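Local coordinates for protein SSD1 (Saccharomyces cerevisiae S288C, PDB 7AM1) that binds mRNA untranslated regions and represses translation as a non-enzymatic member of the RNase II family, and is implicated in control of the G1 phase, at residues S317-L325 with F701-Q712; G218-G226 with Y278-I287. All coordinates share one frame; numbering follows the deposited sequence.

Interaction 1 (S317-L325 with F701-Q712)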
# COMPACT_ATOMS: atom_id res chain seq x y z
N SER A 317 -16.35 0.65 7.90
CA SER A 317 -16.37 -0.44 6.94
C SER A 317 -14.96 -0.78 6.45
O SER A 317 -14.63 -1.96 6.26
CB SER A 317 -17.27 -0.08 5.76
OG SER A 317 -17.14 -1.03 4.71
N ILE A 318 -14.13 0.24 6.23
CA ILE A 318 -12.74 -0.00 5.85
C ILE A 318 -12.03 -0.78 6.94
O ILE A 318 -11.28 -1.72 6.66
CB ILE A 318 -12.03 1.33 5.54
CG1 ILE A 318 -12.56 1.90 4.22
CG2 ILE A 318 -10.50 1.13 5.50
CD1 ILE A 318 -12.16 3.33 3.95
N LEU A 319 -12.24 -0.40 8.20
CA LEU A 319 -11.57 -1.08 9.30
C LEU A 319 -12.03 -2.53 9.41
O LEU A 319 -11.20 -3.44 9.53
CB LEU A 319 -11.83 -0.33 10.61
CG LEU A 319 -11.06 0.98 10.80
CD1 LEU A 319 -11.59 1.75 12.00
CD2 LEU A 319 -9.56 0.72 10.97
N ARG A 320 -13.35 -2.76 9.38
CA ARG A 320 -13.87 -4.12 9.52
C ARG A 320 -13.45 -5.00 8.34
O ARG A 320 -13.12 -6.18 8.52
CB ARG A 320 -15.39 -4.13 9.60
CG ARG A 320 -16.05 -3.30 10.67
CD ARG A 320 -15.90 -3.90 12.04
NE ARG A 320 -16.36 -2.95 13.06
CZ ARG A 320 -17.63 -2.81 13.42
NH1 ARG A 320 -18.57 -3.56 12.86
NH2 ARG A 320 -17.97 -1.93 14.34
N ASP A 321 -13.51 -4.45 7.12
CA ASP A 321 -13.11 -5.23 5.95
C ASP A 321 -11.67 -5.67 6.06
O ASP A 321 -11.28 -6.70 5.50
CB ASP A 321 -13.31 -4.41 4.68
CG ASP A 321 -13.19 -5.26 3.43
OD1 ASP A 321 -13.80 -6.36 3.38
OD2 ASP A 321 -12.51 -4.82 2.48
N ASN A 322 -10.85 -4.89 6.76
CA ASN A 322 -9.46 -5.24 7.03
C ASN A 322 -9.26 -5.83 8.42
O ASN A 322 -8.15 -5.79 8.95
CB ASN A 322 -8.58 -4.02 6.78
CG ASN A 322 -8.51 -3.67 5.31
OD1 ASN A 322 -7.85 -4.36 4.53
ND2 ASN A 322 -9.20 -2.61 4.92
N ASN A 323 -10.33 -6.35 9.04
CA ASN A 323 -10.22 -7.23 10.21
C ASN A 323 -9.82 -6.50 11.48
O ASN A 323 -9.26 -7.11 12.40
CB ASN A 323 -9.25 -8.38 9.92
CG ASN A 323 -9.65 -9.18 8.71
OD1 ASN A 323 -10.65 -9.91 8.75
ND2 ASN A 323 -8.94 -9.00 7.60
N PHE A 324 -10.11 -5.21 11.56
CA PHE A 324 -9.87 -4.43 12.77
C PHE A 324 -11.21 -4.18 13.44
O PHE A 324 -11.99 -3.33 12.99
CB PHE A 324 -9.14 -3.12 12.44
CG PHE A 324 -7.76 -3.33 11.89
CD1 PHE A 324 -6.69 -3.61 12.73
CD2 PHE A 324 -7.52 -3.25 10.53
CE1 PHE A 324 -5.42 -3.80 12.23
CE2 PHE A 324 -6.25 -3.45 10.02
CZ PHE A 324 -5.20 -3.73 10.87
N LEU A 325 -11.50 -4.93 14.50
CA LEU A 325 -12.68 -4.67 15.32
C LEU A 325 -12.41 -3.60 16.37
O LEU A 325 -13.33 -2.89 16.76
CB LEU A 325 -13.15 -5.96 15.99
CG LEU A 325 -13.64 -7.07 15.06
CD1 LEU A 325 -14.06 -8.27 15.88
CD2 LEU A 325 -14.78 -6.58 14.19
N PHE A 701 -0.42 -10.74 8.21
CA PHE A 701 -1.81 -10.55 7.82
C PHE A 701 -2.33 -9.20 8.30
O PHE A 701 -2.87 -8.41 7.52
CB PHE A 701 -2.66 -11.70 8.37
CG PHE A 701 -4.13 -11.52 8.14
CD1 PHE A 701 -4.69 -11.76 6.90
CD2 PHE A 701 -4.95 -11.15 9.19
CE1 PHE A 701 -6.04 -11.60 6.69
CE2 PHE A 701 -6.32 -11.00 8.99
CZ PHE A 701 -6.86 -11.23 7.74
N LYS A 702 -2.17 -8.91 9.59
CA LYS A 702 -2.72 -7.68 10.15
C LYS A 702 -1.98 -6.45 9.63
O LYS A 702 -2.59 -5.39 9.47
CB LYS A 702 -2.70 -7.74 11.67
CG LYS A 702 -3.47 -8.95 12.23
CD LYS A 702 -5.00 -8.77 12.28
CE LYS A 702 -5.45 -7.48 12.95
NZ LYS A 702 -6.80 -7.61 13.57
N LYS A 703 -0.67 -6.56 9.38
CA LYS A 703 0.08 -5.41 8.87
C LYS A 703 -0.33 -5.08 7.44
O LYS A 703 -0.52 -3.91 7.09
CB LYS A 703 1.58 -5.69 8.95
CG LYS A 703 2.44 -4.53 8.47
CD LYS A 703 3.81 -4.56 9.15
CE LYS A 703 4.62 -3.34 8.80
NZ LYS A 703 3.98 -2.11 9.34
N ASP A 704 -0.50 -6.10 6.59
CA ASP A 704 -0.95 -5.82 5.24
C ASP A 704 -2.37 -5.28 5.24
O ASP A 704 -2.71 -4.45 4.40
CB ASP A 704 -0.81 -7.08 4.38
CG ASP A 704 0.63 -7.41 4.07
OD1 ASP A 704 1.49 -6.50 4.19
OD2 ASP A 704 0.93 -8.57 3.74
N CYS A 705 -3.19 -5.71 6.20
CA CYS A 705 -4.51 -5.13 6.37
C CYS A 705 -4.43 -3.67 6.78
O CYS A 705 -5.24 -2.85 6.31
CB CYS A 705 -5.30 -5.93 7.41
SG CYS A 705 -5.94 -7.54 6.82
N ALA A 706 -3.49 -3.32 7.66
CA ALA A 706 -3.34 -1.92 8.07
C ALA A 706 -2.91 -1.06 6.89
O ALA A 706 -3.32 0.10 6.76
CB ALA A 706 -2.33 -1.79 9.21
N TYR A 707 -2.05 -1.61 6.02
CA TYR A 707 -1.66 -0.92 4.79
C TYR A 707 -2.87 -0.71 3.89
O TYR A 707 -3.11 0.40 3.39
CB TYR A 707 -0.58 -1.74 4.09
CG TYR A 707 -0.29 -1.36 2.66
CD1 TYR A 707 0.50 -0.26 2.36
CD2 TYR A 707 -0.77 -2.12 1.60
CE1 TYR A 707 0.78 0.09 1.05
CE2 TYR A 707 -0.49 -1.78 0.29
CZ TYR A 707 0.29 -0.68 0.02
OH TYR A 707 0.58 -0.34 -1.28
N GLN A 708 -3.65 -1.76 3.66
CA GLN A 708 -4.82 -1.64 2.80
C GLN A 708 -5.80 -0.61 3.36
O GLN A 708 -6.35 0.20 2.61
CB GLN A 708 -5.49 -3.00 2.64
CG GLN A 708 -4.61 -4.01 1.90
CD GLN A 708 -5.18 -5.42 1.87
OE1 GLN A 708 -4.78 -6.23 1.04
NE2 GLN A 708 -6.11 -5.72 2.78
N ALA A 709 -6.03 -0.64 4.67
CA ALA A 709 -6.92 0.34 5.28
C ALA A 709 -6.41 1.76 5.05
O ALA A 709 -7.19 2.65 4.70
CB ALA A 709 -7.05 0.06 6.78
N GLN A 710 -5.11 1.97 5.21
CA GLN A 710 -4.56 3.32 5.05
C GLN A 710 -4.80 3.84 3.64
O GLN A 710 -5.30 4.95 3.46
CB GLN A 710 -3.07 3.32 5.41
CG GLN A 710 -2.35 4.61 5.02
CD GLN A 710 -0.97 4.71 5.65
OE1 GLN A 710 0.05 4.80 4.95
NE2 GLN A 710 -0.93 4.71 6.97
N GLU A 711 -4.48 3.03 2.63
CA GLU A 711 -4.65 3.49 1.25
C GLU A 711 -6.12 3.61 0.87
O GLU A 711 -6.49 4.49 0.08
CB GLU A 711 -3.92 2.56 0.29
CG GLU A 711 -2.40 2.60 0.50
CD GLU A 711 -1.61 2.66 -0.79
OE1 GLU A 711 -2.12 2.21 -1.84
OE2 GLU A 711 -0.46 3.16 -0.75
N GLN A 712 -6.98 2.73 1.39
CA GLN A 712 -8.41 2.84 1.11
C GLN A 712 -8.98 4.13 1.68
O GLN A 712 -9.84 4.76 1.07
CB GLN A 712 -9.13 1.62 1.68
CG GLN A 712 -8.96 0.37 0.82
CD GLN A 712 -9.40 -0.90 1.51
OE1 GLN A 712 -10.00 -0.86 2.59
NE2 GLN A 712 -9.10 -2.04 0.90
O HOH W 1 -9.67 -4.66 2.55
O HOH W 2 -12.90 -1.75 2.07
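N322 spreads its carboxamide between Q708 and Q712, which stand one turn apart on helix 689-725. Q708 NE2 donates to N322 OD1 at 2.8 Å, and the C=O...donor angle of 174° puts it almost in line with the N322 carbonyl, the two amide planes lying 60° apart. On the other branch, N322 ND2 gives a 3.0 Å bond to Q712 OE1; the acceptor is in the amide plane of N322, whereas the donor stands above the Q712 carbonyl plane. ND2 donates also to I318 O, one turn back, so three bonds fix the rotation of the amide. Replaced by alanine, this residue would lose its amide, which is likely to leave Q708 NE2 and Q712 OE1 without that partner, Q712 then relying on two waters it shares with D321. One turn before N322, I318 CG2 packs on A709 CB at 3.8 Å.

N323 ND2 donates to C705 SG (3.4 Å, N-H...S angle 155°), and that sulfur lies over one face of F701, toward its rim. K702, bent at chi2 and chi3, brings NZ to 2.8 Å from N323 O. The F324 ring turns its edge to the helix backbone, with CZ 3.4 Å from K702 O. A Schellman motif ending helix 311-321 sets N323 and F324 in place: F324 N bonds L319 O and N323 N bonds R320 O, with N323 at positive phi.

Beyond the pair, L319, F324, A706 and A709 all touch V420 of strand 420-421, N323 OD1 accepts from L220 N, and S317 and R320 rest helix 311-321 on strands 281-289 and 298-307.

Interaction 2 (G218-G226 with Y278-I287)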
# COMPACT_ATOMS: atom_id res chain seq x y z
N GLY A 218 -11.36 -16.43 10.93
CA GLY A 218 -12.16 -15.29 11.34
C GLY A 218 -12.02 -14.06 10.48
O GLY A 218 -12.22 -12.94 10.97
N GLN A 219 -11.70 -14.21 9.20
CA GLN A 219 -11.61 -13.06 8.32
C GLN A 219 -13.00 -12.47 8.10
O GLN A 219 -14.01 -13.18 8.07
CB GLN A 219 -11.00 -13.46 6.97
CG GLN A 219 -9.54 -13.87 7.05
CD GLN A 219 -8.96 -14.25 5.70
OE1 GLN A 219 -9.09 -13.51 4.72
NE2 GLN A 219 -8.30 -15.40 5.64
N LEU A 220 -13.05 -11.14 7.98
CA LEU A 220 -14.30 -10.41 7.81
C LEU A 220 -14.31 -9.72 6.45
O LEU A 220 -13.26 -9.38 5.90
CB LEU A 220 -14.50 -9.36 8.91
CG LEU A 220 -14.44 -9.87 10.34
CD1 LEU A 220 -14.42 -8.72 11.33
CD2 LEU A 220 -15.60 -10.81 10.62
N PHE A 221 -15.51 -9.53 5.91
CA PHE A 221 -15.71 -8.92 4.61
C PHE A 221 -16.87 -7.93 4.68
O PHE A 221 -17.96 -8.30 5.11
CB PHE A 221 -16.02 -9.97 3.54
CG PHE A 221 -15.01 -11.08 3.48
CD1 PHE A 221 -13.77 -10.88 2.92
CD2 PHE A 221 -15.32 -12.33 4.00
CE1 PHE A 221 -12.85 -11.91 2.87
CE2 PHE A 221 -14.40 -13.35 3.96
CZ PHE A 221 -13.16 -13.14 3.39
N SER A 222 -16.62 -6.70 4.26
CA SER A 222 -17.68 -5.71 4.14
C SER A 222 -18.29 -5.78 2.75
O SER A 222 -17.62 -6.16 1.78
CB SER A 222 -17.13 -4.31 4.40
OG SER A 222 -16.17 -3.97 3.42
N GLY A 223 -19.56 -5.43 2.65
CA GLY A 223 -20.25 -5.50 1.38
C GLY A 223 -21.74 -5.28 1.54
O GLY A 223 -22.22 -4.86 2.59
N THR A 224 -22.46 -5.60 0.47
CA THR A 224 -23.89 -5.36 0.40
C THR A 224 -24.62 -6.69 0.27
O THR A 224 -24.04 -7.71 -0.12
CB THR A 224 -24.23 -4.46 -0.79
OG1 THR A 224 -23.70 -5.05 -1.98
CG2 THR A 224 -23.62 -3.09 -0.59
N LEU A 225 -25.91 -6.67 0.59
CA LEU A 225 -26.72 -7.87 0.68
C LEU A 225 -27.95 -7.71 -0.21
O LEU A 225 -28.60 -6.67 -0.18
CB LEU A 225 -27.13 -8.15 2.13
CG LEU A 225 -27.66 -9.55 2.44
CD1 LEU A 225 -26.58 -10.60 2.24
CD2 LEU A 225 -28.19 -9.60 3.87
N GLY A 226 -28.24 -8.74 -1.01
CA GLY A 226 -29.39 -8.69 -1.89
C GLY A 226 -29.99 -10.06 -2.11
O GLY A 226 -29.42 -11.08 -1.72
N TYR A 278 -32.69 -2.53 1.75
CA TYR A 278 -31.37 -2.70 2.33
C TYR A 278 -30.25 -2.55 1.30
O TYR A 278 -29.08 -2.72 1.64
CB TYR A 278 -31.25 -4.07 3.00
CG TYR A 278 -32.13 -4.23 4.22
CD1 TYR A 278 -33.46 -4.60 4.10
CD2 TYR A 278 -31.63 -4.02 5.50
CE1 TYR A 278 -34.27 -4.75 5.20
CE2 TYR A 278 -32.43 -4.16 6.61
CZ TYR A 278 -33.75 -4.53 6.46
OH TYR A 278 -34.56 -4.68 7.56
N SER A 279 -30.59 -2.23 0.05
CA SER A 279 -29.60 -2.20 -1.02
C SER A 279 -28.48 -1.20 -0.75
O SER A 279 -27.39 -1.36 -1.30
CB SER A 279 -30.29 -1.87 -2.35
OG SER A 279 -30.85 -0.57 -2.33
N GLU A 280 -28.73 -0.18 0.07
CA GLU A 280 -27.73 0.84 0.35
C GLU A 280 -27.14 0.69 1.75
O GLU A 280 -26.58 1.65 2.30
CB GLU A 280 -28.34 2.24 0.18
CG GLU A 280 -28.81 2.53 -1.25
CD GLU A 280 -27.76 3.18 -2.13
OE1 GLU A 280 -27.31 4.30 -1.82
OE2 GLU A 280 -27.38 2.56 -3.15
N LYS A 281 -27.26 -0.49 2.35
CA LYS A 281 -26.71 -0.76 3.67
C LYS A 281 -25.45 -1.60 3.54
O LYS A 281 -25.33 -2.45 2.65
CB LYS A 281 -27.73 -1.50 4.54
CG LYS A 281 -28.98 -0.69 4.88
CD LYS A 281 -28.67 0.48 5.81
CE LYS A 281 -29.94 1.22 6.20
NZ LYS A 281 -29.77 2.05 7.42
N LEU A 282 -24.49 -1.35 4.43
CA LEU A 282 -23.25 -2.11 4.48
C LEU A 282 -23.35 -3.15 5.59
O LEU A 282 -23.74 -2.82 6.71
CB LEU A 282 -22.05 -1.20 4.70
CG LEU A 282 -21.47 -0.55 3.44
CD1 LEU A 282 -20.28 0.33 3.81
CD2 LEU A 282 -21.05 -1.59 2.41
N PHE A 283 -23.02 -4.39 5.26
CA PHE A 283 -22.95 -5.46 6.23
C PHE A 283 -21.53 -6.01 6.28
O PHE A 283 -20.73 -5.82 5.36
CB PHE A 283 -23.93 -6.59 5.89
CG PHE A 283 -25.37 -6.16 5.91
CD1 PHE A 283 -25.95 -5.63 4.78
CD2 PHE A 283 -26.14 -6.29 7.05
CE1 PHE A 283 -27.28 -5.23 4.77
CE2 PHE A 283 -27.47 -5.89 7.05
CZ PHE A 283 -28.04 -5.37 5.91
N VAL A 284 -21.22 -6.71 7.36
CA VAL A 284 -19.99 -7.48 7.48
C VAL A 284 -20.37 -8.95 7.50
O VAL A 284 -21.30 -9.35 8.22
CB VAL A 284 -19.19 -7.09 8.73
CG1 VAL A 284 -17.91 -7.91 8.82
CG2 VAL A 284 -18.85 -5.60 8.70
N ALA A 285 -19.66 -9.76 6.72
CA ALA A 285 -19.93 -11.19 6.61
C ALA A 285 -18.64 -11.98 6.80
O ALA A 285 -17.54 -11.44 6.71
CB ALA A 285 -20.57 -11.54 5.26
N SER A 286 -18.80 -13.27 7.07
CA SER A 286 -17.69 -14.21 7.14
C SER A 286 -18.04 -15.46 6.35
O SER A 286 -19.21 -15.79 6.18
CB SER A 286 -17.36 -14.60 8.60
OG SER A 286 -16.82 -13.50 9.31
N ILE A 287 -17.01 -16.13 5.84
CA ILE A 287 -17.20 -17.36 5.09
C ILE A 287 -17.09 -18.53 6.05
O ILE A 287 -16.08 -18.68 6.75
CB ILE A 287 -16.17 -17.47 3.95
CG1 ILE A 287 -16.47 -16.43 2.86
CG2 ILE A 287 -16.16 -18.87 3.37
CD1 ILE A 287 -15.43 -16.33 1.78
O HOH W 3 -14.29 -15.40 6.71
O HOH W 4 -26.89 -4.37 1.43
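F221 and I287 meet on one face of the sheet, F221 CE2 lying 3.8 Å from I287 CD1 as the two side chains cross at a slant. With CG anti to the carbonyl carbon (chi1 -53°), the ring leans toward I287, and CD2 passes A285 O. Further along the same face, L225 CB touches F283 CD1 at 3.8 Å. F250 of strand 247-252 backs F221, L225 and A285, while I260 packs on both F221 and I287. On the face that carries S222 and V284, L220 CB meets V284 CG1 at 3.7 Å.

The backbones beneath are antiparallel. F221 and A285 form a hydrogen-bonded pair, with A285 N to F221 O at 2.8 Å and F221 N returning a bond to A285 O. G223 and F283 form the next, where the F283 N bond to G223 O is nearly straight (2.8 Å, 172° at the hydrogen). Between them S222 and V284 are a non-hydrogen-bonded pair, and V284 CA comes to 3.2 Å from F221 O in a CA-H...O contact.

At both ends the pairing passes to other polar groups. S286 OG donates to Q219 O (3.1 Å), and a water joins that oxygen to I287 N. Past G223 the strands diverge, and L225 N donates instead to a water 2.6 Å away, which sits near Y278 O and K281 O at the edge of the F283 ring. Y278 to K281 is a type I turn, closed by K281 N to Y278 O.

The short segments' axes run 124° apart, well off antiparallel, as strands that twist and bend would. In the five-stranded antiparallel sheet ordered 260-263, 247-252, 221-226, 281-289, 298-307, this joins the first and fourth strands in chain order, consistent with the OB fold of the second cold-shock domain.

Overall arrangement
Interaction 2 lies within one cold-shock domain, whereas interaction 1 joins the helix that follows its sheet to a helix distant in sequence. Their centres are about 15 Å apart. Interaction 1 is a buried contact with no exposed touching residue, its centre about 11 Å from the chain centre; interaction 2 is only partly buried, its centre about 23 Å away. Yet interaction 1 depends more on side-chain amides, a lysine and a cysteine; interaction 2 uses backbone bonds with apolar side chains around them. The two share direct contacts: D321 OD1 is probably hydrogen-bonded to S222 N, and S317 OG packs on S222 CB. Residues 317-325 therefore link strand 221-226 to helix 689-725.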